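Local coordinates for protein formate dehydrogenase subunit beta (Desulfovibrio gigas, PDB 1H0H) that serves as the electron-transfer subunit of formate dehydrogenase, carrying three [4Fe-4S] clusters for the reversible two-electron oxidation of formate to carbon dioxide, at residues A171-R176 / A187-P192. Numbering follows the deposited sequence.
Sequences AMASAR and AKLCDP
L189 straddles the methyl group of A173 with both branches of its fork: its CD1 lies 3.7 Å and its CD2 3.9 Å from CB of A173. The CB of L189 already points toward the helix, and with CG anti to the carbonyl carbon (chi1 -64°) the fork is presented to A173; a chi2 of 179° carries CD1 onward, anti to CA, while CD2 branches off. Leucine is long enough to span from strand to helix and offers two methyls to alanine's one. CD2 comes within 3.9 Å of A173 O, while CD1 passes on to the next residue, 4.0 Å from S174 N. Alanine suits the buried helix position, its short side chain letting CA of A173 and CA of L189 approach to 7.3 Å. The contact joins helix 166-180 to the edge strand 188-189 of a mixed four-stranded sheet, in which this strand runs antiparallel to 197-201. On that strand, I198 touches A173 and L200 touches L189, continuing the apolar layer between helix and sheet. S174 marks the outer margin: its OG, 4.3 Å from L189 CD1, brushes the leucine without a hydrogen bond, and a small polar side chain fits this exposed helix face.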
loop_
_atom_site.group_PDB
_atom_site.type_symbol
_atom_site.label_atom_id
_atom_site.label_comp_id
_atom_site.label_asym_id
_atom_site.label_seq_id
_atom_site.Cartn_x
_atom_site.Cartn_y
_atom_site.Cartn_z
ATOM N N ALA B 171 -27.380 15.775 22.699
ATOM C CA ALA B 171 -27.283 14.646 23.619
ATOM C C ALA B 171 -25.999 13.844 23.380
ATOM O O ALA B 171 -25.324 13.407 24.330
ATOM C CB ALA B 171 -28.503 13.743 23.489
ATOM N N MET B 172 -25.679 13.634 22.106
ATOM C CA MET B 172 -24.464 12.927 21.740
ATOM C C MET B 172 -23.240 13.666 22.276
ATOM O O MET B 172 -22.353 13.070 22.893
ATOM C CB MET B 172 -24.373 12.807 20.216
ATOM C CG MET B 172 -23.285 11.855 19.746
ATOM S SD MET B 172 -23.146 11.826 17.941
ATOM C CE MET B 172 -24.420 10.767 17.525
ATOM N N ALA B 173 -23.192 14.972 22.040
ATOM C CA ALA B 173 -22.070 15.784 22.496
ATOM C C ALA B 173 -21.870 15.664 24.012
ATOM O O ALA B 173 -20.752 15.460 24.488
ATOM C CB ALA B 173 -22.295 17.241 22.102
ATOM N N SER B 174 -22.958 15.809 24.762
ATOM C CA SER B 174 -22.908 15.713 26.222
ATOM C C SER B 174 -22.432 14.368 26.730
ATOM O O SER B 174 -21.646 14.288 27.665
ATOM C CB SER B 174 -24.285 15.980 26.812
ATOM O OG SER B 174 -24.484 17.375 26.931
ATOM N N ALA B 175 -22.958 13.310 26.143
ATOM C CA ALA B 175 -22.546 11.972 26.508
ATOM C C ALA B 175 -21.057 11.755 26.211
ATOM O O ALA B 175 -20.342 11.146 27.009
ATOM C CB ALA B 175 -23.405 10.931 25.767
ATOM N N ARG B 176 -20.582 12.264 25.080
ATOM C CA ARG B 176 -19.192 12.023 24.712
ATOM C C ARG B 176 -18.265 12.798 25.635
ATOM O O ARG B 176 -17.216 12.284 26.043
ATOM C CB ARG B 176 -18.911 12.401 23.265
ATOM C CG ARG B 176 -17.424 12.254 22.901
ATOM C CD ARG B 176 -16.885 10.839 23.019
ATOM N NE ARG B 176 -15.514 10.796 22.502
ATOM C CZ ARG B 176 -14.627 9.846 22.764
ATOM N NH1 ARG B 176 -14.938 8.813 23.555
ATOM N NH2 ARG B 176 -13.408 9.931 22.230
ATOM N N ALA B 187 -11.488 19.053 29.078
ATOM C CA ALA B 187 -12.305 18.884 27.890
ATOM C C ALA B 187 -13.571 19.704 28.037
ATOM O O ALA B 187 -14.056 19.894 29.149
ATOM C CB ALA B 187 -12.659 17.447 27.699
ATOM N N LYS B 188 -14.099 20.199 26.925
ATOM C CA LYS B 188 -15.397 20.880 26.972
ATOM C C LYS B 188 -16.047 20.960 25.608
ATOM O O LYS B 188 -15.409 20.708 24.598
ATOM C CB LYS B 188 -15.260 22.289 27.537
ATOM C CG LYS B 188 -14.241 23.132 26.794
ATOM C CD LYS B 188 -14.151 24.536 27.406
ATOM C CE LYS B 188 -15.332 25.374 26.989
ATOM N NZ LYS B 188 -15.555 26.526 27.925
ATOM N N LEU B 189 -17.333 21.304 25.609
ATOM C CA LEU B 189 -18.054 21.541 24.381
ATOM C C LEU B 189 -17.905 23.029 24.113
ATOM O O LEU B 189 -17.800 23.816 25.041
ATOM C CB LEU B 189 -19.518 21.166 24.527
ATOM C CG LEU B 189 -19.736 19.684 24.786
ATOM C CD1 LEU B 189 -21.208 19.395 24.934
ATOM C CD2 LEU B 189 -19.149 18.925 23.597
ATOM N N CYS B 190 -17.881 23.405 22.841
ATOM C CA CYS B 190 -17.688 24.792 22.479
ATOM C C CYS B 190 -19.059 25.464 22.271
ATOM O O CYS B 190 -19.807 25.100 21.377
ATOM C CB CYS B 190 -16.778 24.866 21.244
ATOM S SG CYS B 190 -15.099 24.173 21.521
ATOM N N ASP B 191 -19.386 26.398 23.158
ATOM C CA ASP B 191 -20.656 27.125 23.155
ATOM C C ASP B 191 -21.856 26.245 22.851
ATOM O O ASP B 191 -22.635 26.553 21.957
ATOM C CB ASP B 191 -20.570 28.263 22.144
ATOM C CG ASP B 191 -19.442 29.214 22.462
ATOM O OD1 ASP B 191 -19.134 29.393 23.681
ATOM O OD2 ASP B 191 -18.813 29.824 21.574
ATOM N N PRO B 192 -22.024 25.165 23.602
ATOM C CA PRO B 192 -23.058 24.167 23.272
ATOM C C PRO B 192 -24.499 24.688 23.267
ATOM O O PRO B 192 -25.338 24.089 22.615
ATOM C CB PRO B 192 -22.892 23.118 24.369
ATOM C CG PRO B 192 -22.235 23.867 25.495
ATOM C CD PRO B 192 -21.243 24.772 24.792
#